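PDB 4YAC: C alpha-dehydrogenase from Sphingobium sp. SYK-6, which acts as an NADH-binding short-chain dehydrogenase/reductase in the beta-aryl ether cleavage pathway of lignin breakdown. Local coordinates for residues S16-A19 with L20-K24; A143-S146 with A147-A150; G228-P231 with V232-G235. All coordinates share one frame; numbering follows the deposited sequence.

Interaction 1 of 3, residues S16-A19 with L20-K24; sequences SGVA and LGQAK. With NAI (1,4-dihydronicotinamide adenine dinucleotide), chain B.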
ATOM      1  N   SER A  16       5.937  24.593  -1.765  1.00 30.75           N
ATOM      2  CA  SER A  16       6.628  24.285  -3.017  1.00 28.93           C
ATOM      3  C   SER A  16       5.890  23.269  -3.878  1.00 33.43           C
ATOM      4  O   SER A  16       4.990  22.578  -3.407  1.00 30.63           O
ATOM      5  CB  SER A  16       8.036  23.758  -2.709  1.00 45.51           C
ATOM      6  OG  SER A  16       8.797  23.600  -3.892  1.00 62.46           O
ATOM      7  N   GLY A  17       6.277  23.198  -5.147  1.00 30.19           N
ATOM      8  CA  GLY A  17       5.898  22.102  -6.025  1.00 34.30           C
ATOM      9  C   GLY A  17       4.408  21.885  -6.208  1.00 39.31           C
ATOM     10  O   GLY A  17       3.636  22.839  -6.316  1.00 32.71           O
ATOM     11  N   VAL A  18       4.013  20.614  -6.251  1.00 29.87           N
ATOM     12  CA  VAL A  18       2.621  20.233  -6.493  1.00 29.47           C
ATOM     13  C   VAL A  18       1.672  20.868  -5.487  1.00 27.66           C
ATOM     14  O   VAL A  18       0.617  21.380  -5.862  1.00 31.40           O
ATOM     15  CB  VAL A  18       2.452  18.693  -6.448  1.00 31.17           C
ATOM     16  CG1 VAL A  18       0.978  18.295  -6.436  1.00 36.26           C
ATOM     17  CG2 VAL A  18       3.145  18.060  -7.635  1.00 38.86           C
ATOM     18  N   ALA A  19       2.043  20.832  -4.212  1.00 24.67           N
ATOM     19  CA  ALA A  19       1.161  21.343  -3.166  1.00 26.09           C
ATOM     20  C   ALA A  19       0.963  22.854  -3.285  1.00 26.72           C
ATOM     21  O   ALA A  19      -0.137  23.356  -3.070  1.00 28.44           O
ATOM     22  CB  ALA A  19       1.704  20.995  -1.803  1.00 30.04           C
ATOM     23  N   LEU A  20       2.028  23.577  -3.617  1.00 24.69           N
ATOM     24  CA  LEU A  20       1.917  25.017  -3.831  1.00 24.66           C
ATOM     25  C   LEU A  20       0.966  25.294  -4.989  1.00 29.52           C
ATOM     26  O   LEU A  20       0.177  26.237  -4.944  1.00 27.83           O
ATOM     27  CB  LEU A  20       3.288  25.637  -4.101  1.00 29.15           C
ATOM     28  CG  LEU A  20       3.311  27.115  -4.496  1.00 31.26           C
ATOM     29  CD1 LEU A  20       2.605  27.969  -3.458  1.00 30.75           C
ATOM     30  CD2 LEU A  20       4.741  27.586  -4.683  1.00 35.91           C
ATOM     31  N   GLY A  21       1.036  24.464  -6.024  1.00 29.53           N
ATOM     32  CA  GLY A  21       0.123  24.565  -7.147  1.00 29.60           C
ATOM     33  C   GLY A  21      -1.317  24.399  -6.702  1.00 37.46           C
ATOM     34  O   GLY A  21      -2.209  25.105  -7.171  1.00 34.92           O
ATOM     35  N   GLN A  22      -1.545  23.463  -5.787  1.00 35.42           N
ATOM     36  CA  GLN A  22      -2.878  23.259  -5.235  1.00 33.58           C
ATOM     37  C   GLN A  22      -3.310  24.487  -4.439  1.00 28.79           C
ATOM     38  O   GLN A  22      -4.422  24.981  -4.607  1.00 31.58           O
ATOM     39  CB  GLN A  22      -2.907  21.999  -4.363  1.00 31.01           C
ATOM     40  CG  GLN A  22      -2.720  20.723  -5.178  1.00 29.78           C
ATOM     41  CD  GLN A  22      -2.603  19.467  -4.331  1.00 31.67           C
ATOM     42  OE1 GLN A  22      -2.599  19.523  -3.101  1.00 27.07           O
ATOM     43  NE2 GLN A  22      -2.492  18.320  -4.995  1.00 31.50           N
ATOM     44  N   ALA A  23      -2.416  24.989  -3.594  1.00 29.62           N
ATOM     45  CA  ALA A  23      -2.702  26.165  -2.776  1.00 29.53           C
ATOM     46  C   ALA A  23      -3.077  27.378  -3.626  1.00 32.29           C
ATOM     47  O   ALA A  23      -4.035  28.095  -3.316  1.00 33.91           O
ATOM     48  CB  ALA A  23      -1.503  26.493  -1.893  1.00 30.29           C
ATOM     49  N   LYS A  24      -2.324  27.610  -4.698  1.00 30.80           N
ATOM     50  CA  LYS A  24      -2.567  28.759  -5.568  1.00 29.66           C
ATOM     51  C   LYS A  24      -3.965  28.717  -6.166  1.00 35.83           C
ATOM     52  O   LYS A  24      -4.697  29.712  -6.140  1.00 33.37           O
ATOM     53  CB  LYS A  24      -1.538  28.812  -6.695  1.00 35.11           C
ATOM     54  CG  LYS A  24      -0.161  29.282  -6.276  1.00 36.82           C
ATOM     55  CD  LYS A  24       0.771  29.358  -7.483  1.00 44.32           C
ATOM     56  CE  LYS A  24       2.176  29.788  -7.093  1.00 43.09           C
ATOM     57  NZ  LYS A  24       3.099  29.818  -8.265  1.00 64.67           N
TER
HETATM   58  PA  NAI B 500       8.818  19.660  -3.586  1.00 39.03           P
HETATM   59  O1A NAI B 500      10.226  19.540  -3.057  1.00 47.11           O
HETATM   60  O2A NAI B 500       8.787  20.716  -4.706  1.00 43.31           O
HETATM   61  O5B NAI B 500       7.848  20.090  -2.425  1.00 32.17           O
HETATM   62  C5B NAI B 500       7.778  19.316  -1.271  1.00 32.74           C
HETATM   63  C4B NAI B 500       7.413  20.170  -0.131  1.00 28.54           C
HETATM   64  O4B NAI B 500       7.039  19.299   0.989  1.00 25.14           O
HETATM   65  C3B NAI B 500       8.537  20.991   0.303  1.00 28.76           C
HETATM   66  O3B NAI B 500       8.133  22.341   0.494  1.00 29.11           O
HETATM   67  C2B NAI B 500       8.992  20.403   1.537  1.00 24.80           C
HETATM   68  O2B NAI B 500       9.602  21.383   2.399  1.00 28.23           O
HETATM   69  C1B NAI B 500       7.793  19.838   2.122  1.00 24.03           C
HETATM   70  N9A NAI B 500       8.058  18.829   3.110  1.00 24.62           N
HETATM   71  C8A NAI B 500       8.930  17.784   3.049  1.00 23.47           C
HETATM   72  N7A NAI B 500       8.890  17.077   4.190  1.00 24.07           N
HETATM   73  C5A NAI B 500       7.975  17.649   5.034  1.00 26.42           C
HETATM   74  C6A NAI B 500       7.492  17.395   6.313  1.00 23.59           C
HETATM   75  N6A NAI B 500       7.967  16.295   7.093  1.00 23.58           N
HETATM   76  N1A NAI B 500       6.546  18.214   6.851  1.00 24.13           N
HETATM   77  C2A NAI B 500       6.063  19.272   6.173  1.00 21.82           C
HETATM   78  N3A NAI B 500       6.499  19.549   4.932  1.00 24.60           N
HETATM   79  C4A NAI B 500       7.443  18.771   4.345  1.00 23.64           C
HETATM   80  O3  NAI B 500       8.334  18.293  -4.123  1.00 40.23           O
HETATM   81  PN  NAI B 500       7.236  18.174  -5.285  1.00 48.21           P
HETATM   82  O1N NAI B 500       7.795  18.767  -6.569  1.00 56.63           O
HETATM   83  O2N NAI B 500       6.878  16.629  -5.511  1.00 58.12           O
HETATM   84  O5D NAI B 500       5.951  18.941  -4.881  1.00 50.43           O
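The glycine-rich turn of the Rossmann fold leads here into the first helix of a beta-alpha-beta unit, with the carbonyls of S16 to A19 holding the amides of L20 to A23 in the opening turns. L20 N donates to S16 O over 3.1 Å, and G21 N to G17 O over the same length. The next two bonds, Q22 N to V18 O at 3.0 Å and A23 N to A19 O at 2.9 Å, keep the same four-residue spacing and set the helix on its regular course. G17 must lack a side chain: its phi is positive (58°), and a beta carbon would run into O5D of the bound NADH, so the bare alpha carbon lets the cofactor lie close. Two donors then reach the diphosphate. The hydroxyl of S16, turned anti to its own backbone nitrogen (chi1 -173°), gives OG to O2A at 3.0 Å; V18 N donates to O5D, on the other phosphorus, at 2.9 Å. Small A19 keeps its methyl buried beside the loop residue T91. V18 sends CG1 across to NE2 of Q22 at 3.8 Å, a van der Waals touch, CG1 being a methyl; the amide itself is bonded at OE1 to T91 and, weakly, at NE2 to T142. L20, on another side of the helix, rests on A47 and F51 of helix 41-51. Because the amides of a first helical turn point outward from its amino end, the diphosphate probably gains from the positive end of the helix dipole as well as from the two direct bonds, an uncharged way of holding an anionic group.

Interaction 2 of 3, residues A143-S146 with A147-A150; sequences ASMS and AFVA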
ATOM      1  N   ALA A 143      -1.068  10.724  -3.846  1.00 34.83           N
ATOM      2  CA  ALA A 143      -0.156   9.594  -3.887  1.00 32.93           C
ATOM      3  C   ALA A 143       0.742   9.734  -5.112  1.00 28.56           C
ATOM      4  O   ALA A 143       1.538  10.665  -5.186  1.00 34.74           O
ATOM      5  CB  ALA A 143      -0.928   8.286  -3.909  1.00 27.65           C
ATOM      6  N   SER A 144       0.587   8.834  -6.078  1.00 26.56           N
ATOM      7  CA  SER A 144       1.469   8.761  -7.233  1.00 29.39           C
ATOM      8  C   SER A 144       1.024   7.593  -8.099  1.00 25.69           C
ATOM      9  O   SER A 144       0.320   6.703  -7.622  1.00 29.44           O
ATOM     10  CB  SER A 144       2.927   8.585  -6.785  1.00 33.81           C
ATOM     11  OG  SER A 144       3.754   8.159  -7.847  1.00 37.83           O
ATOM     12  N   MET A 145       1.431   7.575  -9.365  1.00 31.15           N
ATOM     13  CA  MET A 145       1.185   6.398 -10.187  1.00 32.36           C
ATOM     14  C   MET A 145       2.027   5.224  -9.688  1.00 30.79           C
ATOM     15  O   MET A 145       1.811   4.083 -10.094  1.00 31.76           O
ATOM     16  CB  MET A 145       1.478   6.687 -11.659  1.00 59.96           C
ATOM     17  CG  MET A 145       0.365   7.445 -12.371  1.00 60.70           C
ATOM     18  SD  MET A 145      -1.243   6.622 -12.283  1.00 42.23           S
ATOM     19  CE  MET A 145      -0.874   5.022 -13.002  1.00 46.99           C
ATOM     20  N   SER A 146       2.974   5.504  -8.795  1.00 28.88           N
ATOM     21  CA  SER A 146       3.724   4.443  -8.126  1.00 30.60           C
ATOM     22  C   SER A 146       2.838   3.667  -7.156  1.00 32.72           C
ATOM     23  O   SER A 146       3.272   2.674  -6.576  1.00 31.83           O
ATOM     24  CB  SER A 146       4.927   5.017  -7.379  1.00 29.88           C
ATOM     25  OG  SER A 146       5.923   5.454  -8.284  1.00 30.99           O
ATOM     26  N   ALA A 147       1.604   4.133  -6.968  1.00 28.04           N
ATOM     27  CA  ALA A 147       0.615   3.382  -6.208  1.00 24.53           C
ATOM     28  C   ALA A 147      -0.006   2.285  -7.078  1.00 28.08           C
ATOM     29  O   ALA A 147      -0.856   1.526  -6.612  1.00 31.13           O
ATOM     30  CB  ALA A 147      -0.463   4.312  -5.672  1.00 28.71           C
ATOM     31  N   PHE A 148       0.416   2.218  -8.341  1.00 26.08           N
ATOM     32  CA  PHE A 148      -0.063   1.206  -9.282  1.00 27.59           C
ATOM     33  C   PHE A 148       1.072   0.458  -9.972  1.00 28.63           C
ATOM     34  O   PHE A 148       0.877  -0.656 -10.462  1.00 34.46           O
ATOM     35  CB  PHE A 148      -0.942   1.840 -10.360  1.00 30.53           C
ATOM     36  CG  PHE A 148      -2.296   2.255  -9.874  1.00 30.31           C
ATOM     37  CD1 PHE A 148      -3.350   1.359  -9.880  1.00 36.31           C
ATOM     38  CD2 PHE A 148      -2.519   3.544  -9.427  1.00 30.67           C
ATOM     39  CE1 PHE A 148      -4.601   1.738  -9.437  1.00 47.06           C
ATOM     40  CE2 PHE A 148      -3.766   3.929  -8.984  1.00 36.25           C
ATOM     41  CZ  PHE A 148      -4.809   3.024  -8.989  1.00 44.71           C
ATOM     42  N   VAL A 149       2.244   1.083 -10.033  1.00 29.88           N
ATOM     43  CA  VAL A 149       3.341   0.568 -10.847  1.00 28.83           C
ATOM     44  C   VAL A 149       4.674   0.584 -10.117  1.00 29.51           C
ATOM     45  O   VAL A 149       5.235   1.644  -9.848  1.00 29.76           O
ATOM     46  CB  VAL A 149       3.497   1.376 -12.149  1.00 36.00           C
ATOM     47  CG1 VAL A 149       4.470   0.677 -13.097  1.00 36.39           C
ATOM     48  CG2 VAL A 149       2.147   1.568 -12.820  1.00 61.01           C
ATOM     49  N   ALA A 150       5.187  -0.606  -9.821  1.00 32.64           N
ATOM     50  CA  ALA A 150       6.529  -0.746  -9.261  1.00 29.79           C
ATOM     51  C   ALA A 150       7.571  -0.577 -10.367  1.00 31.78           C
ATOM     52  O   ALA A 150       7.385  -1.068 -11.480  1.00 31.44           O
ATOM     53  CB  ALA A 150       6.684  -2.096  -8.580  1.00 29.85           C
TER
HETATM   54  O   HOH W   1       7.195   3.313  -8.933  1.00 31.75           O
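M145 and F148 fill the tight side of this turn, the thioether curled obliquely beside the phenyl ring. Bends at chi2 (-56°) and chi3 (-57°) turn the methionine chain back, so that CE lies 4.1 Å from CB of F148 while SD sits 5.4 Å from the ring centroid. This is an oblique Met-aromatic contact, and a flexible, polarisable chain suits it well. F218, F255 and C186 also touch the methionine. In the second subunit M270 packs on M145 and V266 on F148, so the pair belongs partly to the dimer interface. Beneath the side chains the backbone is equally compact. A147 N donates to S144 O at 2.9 Å, as does F148 N to M145 O, also at 2.9 Å; both close three-residue, 3-10-like turns. V149 N adds a weak bond to M145 O at 3.0 Å, which leaves that one oxygen with two donors. The turn follows strand 137-142 of the Rossmann sheet and opens with an ST turn, in which S146 N points almost straight (168°) at S144 OG, 2.9 Å away. S144 also touches Y157 and K161 of helix 155-174, consistent with the Ser-Tyr-Lys set of short-chain dehydrogenases. The small methyl of A147 lies near that of A143 and beside S144 O, and R165 takes its carbonyl. The looser side lies round S146. Its hydroxyl does not reach V149 O directly, and a water spans the interval, 2.6 Å from S146 OG and donating to V149 O at 2.7 Å.

Interaction 3 of 3, residues G228-P231 with V232-G235; sequences GFDP and VDLG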
ATOM      1  N   GLY A 228       4.969  17.997 -19.604  1.00 86.79           N
ATOM      2  CA  GLY A 228       3.787  18.824 -19.768  1.00 86.98           C
ATOM      3  C   GLY A 228       3.135  19.163 -18.442  1.00 86.72           C
ATOM      4  O   GLY A 228       2.205  19.970 -18.387  1.00114.34           O
ATOM      5  N   PHE A 229       3.620  18.544 -17.370  1.00 73.06           N
ATOM      6  CA  PHE A 229       3.093  18.801 -16.036  1.00 75.35           C
ATOM      7  C   PHE A 229       3.323  20.241 -15.599  1.00 81.63           C
ATOM      8  O   PHE A 229       4.445  20.743 -15.656  1.00116.15           O
ATOM      9  CB  PHE A 229       3.734  17.865 -15.011  1.00 73.87           C
ATOM     10  CG  PHE A 229       3.631  18.365 -13.598  1.00 92.36           C
ATOM     11  CD1 PHE A 229       4.706  18.990 -12.988  1.00109.75           C
ATOM     12  CD2 PHE A 229       2.453  18.226 -12.886  1.00 97.06           C
ATOM     13  CE1 PHE A 229       4.610  19.456 -11.690  1.00116.99           C
ATOM     14  CE2 PHE A 229       2.353  18.692 -11.590  1.00 96.43           C
ATOM     15  CZ  PHE A 229       3.431  19.307 -10.993  1.00115.76           C
ATOM     16  N   ASP A 230       2.251  20.895 -15.165  1.00 70.95           N
ATOM     17  CA  ASP A 230       2.353  22.187 -14.501  1.00 77.57           C
ATOM     18  C   ASP A 230       1.568  22.128 -13.189  1.00 62.20           C
ATOM     19  O   ASP A 230       0.421  21.686 -13.181  1.00 66.87           O
ATOM     20  CB  ASP A 230       1.829  23.311 -15.395  1.00 86.81           C
ATOM     21  CG  ASP A 230       2.141  24.683 -14.837  1.00117.61           C
ATOM     22  OD1 ASP A 230       1.287  25.243 -14.123  1.00116.07           O
ATOM     23  OD2 ASP A 230       3.247  25.198 -15.106  1.00146.28           O
ATOM     24  N   PRO A 231       2.189  22.554 -12.073  1.00 39.57           N
ATOM     25  CA  PRO A 231       1.516  22.461 -10.768  1.00 33.69           C
ATOM     26  C   PRO A 231       0.165  23.173 -10.733  1.00 34.17           C
ATOM     27  O   PRO A 231      -0.772  22.677 -10.106  1.00 34.84           O
ATOM     28  CB  PRO A 231       2.511  23.133  -9.814  1.00 30.46           C
ATOM     29  CG  PRO A 231       3.831  22.948 -10.463  1.00 38.14           C
ATOM     30  CD  PRO A 231       3.578  23.030 -11.936  1.00 43.23           C
ATOM     31  N   VAL A 232       0.059  24.315 -11.400  1.00 44.94           N
ATOM     32  CA  VAL A 232      -1.206  25.029 -11.434  1.00 47.67           C
ATOM     33  C   VAL A 232      -2.222  24.217 -12.233  1.00 46.55           C
ATOM     34  O   VAL A 232      -3.374  24.089 -11.824  1.00 38.30           O
ATOM     35  CB  VAL A 232      -1.038  26.446 -12.023  1.00 49.93           C
ATOM     36  CG1 VAL A 232      -2.381  27.038 -12.442  1.00 50.16           C
ATOM     37  CG2 VAL A 232      -0.356  27.349 -11.001  1.00 42.17           C
ATOM     38  N   ASP A 233      -1.789  23.650 -13.357  1.00 43.69           N
ATOM     39  CA  ASP A 233      -2.669  22.811 -14.166  1.00 41.17           C
ATOM     40  C   ASP A 233      -3.175  21.616 -13.361  1.00 43.53           C
ATOM     41  O   ASP A 233      -4.368  21.313 -13.375  1.00 40.00           O
ATOM     42  CB  ASP A 233      -1.954  22.320 -15.428  1.00 41.12           C
ATOM     43  CG  ASP A 233      -1.740  23.423 -16.451  1.00 63.48           C
ATOM     44  OD1 ASP A 233      -2.347  24.504 -16.308  1.00 66.92           O
ATOM     45  OD2 ASP A 233      -0.970  23.201 -17.409  1.00 79.61           O
ATOM     46  N   LEU A 234      -2.273  20.937 -12.658  1.00 36.03           N
ATOM     47  CA  LEU A 234      -2.673  19.802 -11.833  1.00 30.88           C
ATOM     48  C   LEU A 234      -3.543  20.275 -10.677  1.00 35.57           C
ATOM     49  O   LEU A 234      -4.398  19.537 -10.189  1.00 36.16           O
ATOM     50  CB  LEU A 234      -1.449  19.053 -11.288  1.00 36.67           C
ATOM     51  CG  LEU A 234      -1.247  17.555 -11.577  1.00 50.61           C
ATOM     52  CD1 LEU A 234      -0.551  16.904 -10.393  1.00 40.97           C
ATOM     53  CD2 LEU A 234      -2.523  16.787 -11.903  1.00 49.66           C
ATOM     54  N   GLY A 235      -3.322  21.510 -10.241  1.00 40.75           N
ATOM     55  CA  GLY A 235      -4.140  22.101  -9.199  1.00 36.70           C
ATOM     56  C   GLY A 235      -5.583  22.240  -9.650  1.00 38.33           C
ATOM     57  O   GLY A 235      -6.511  22.058  -8.864  1.00 33.86           O
TER
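The ring of F229 has P231 N over one face, 3.6 Å above its plane and offset toward the rim, and L234 at its edge. CG of the leucine lies in the ring plane, and CD1 comes within 3.6 Å of F229 CE2; the two side chains cross at about a right angle. F229 also touches V18 of helix 17-28. Shortening F229 to an alanine would probably leave L234 and V18 without their shared aromatic neighbour and open a gap between this turn and helix 17-28. The chain here turns from helix 217-228 into helix 231-243, and D230 is the N-cap of the latter. With its carboxylate anti to the backbone nitrogen (chi1 -170°), OD1 lies beside V232 and accepts a weak capping bond from V232 N at 3.1 Å. Aspartate suits a cap because its short side chain brings an acceptor back to amides that have no carbonyl one turn earlier. P231 takes the first helical position, where the lack of an N-H costs nothing. Its own carbonyl accepts from G235 N at 2.8 Å, and a beta carbon on G235 would press tightly on that oxygen. The straighter backbone bond is L234 N to D230 O, 2.8 Å long with an N-H...O angle of 167°. D233, on the exposed side, brings OD2 to within 3.5 Å of D230 CB. Its OD1 stands 4.3 Å from D230 OD1, close enough that the two like charges probably repel mildly, an effect that a weak, long ion pair from D233 to R236 may partly offset.

How the interactions relate
Interactions 1 and 3 touch, with centres about 9 Å apart. V18 CG2 meets F229 CZ at 3.6 Å, and G17 O lies 3.7 Å from P231 CB, so the turn at 228-231 backs the cofactor-binding turn at 16-19 from the second shell. The side chain of F229 is about 6 Å from the bound NAI, the NADH of this structure. S16 and V18, by contrast, bond to it directly. Interaction 2 stands apart: its centre is about 20 Å from that of interaction 1 and 18 Å from that of interaction 3, with nearest atoms about 8 Å away in both cases. Yet the side chain of S144 comes within about 9 Å of the NAI, consistent with S144 lying on the substrate side of the same site.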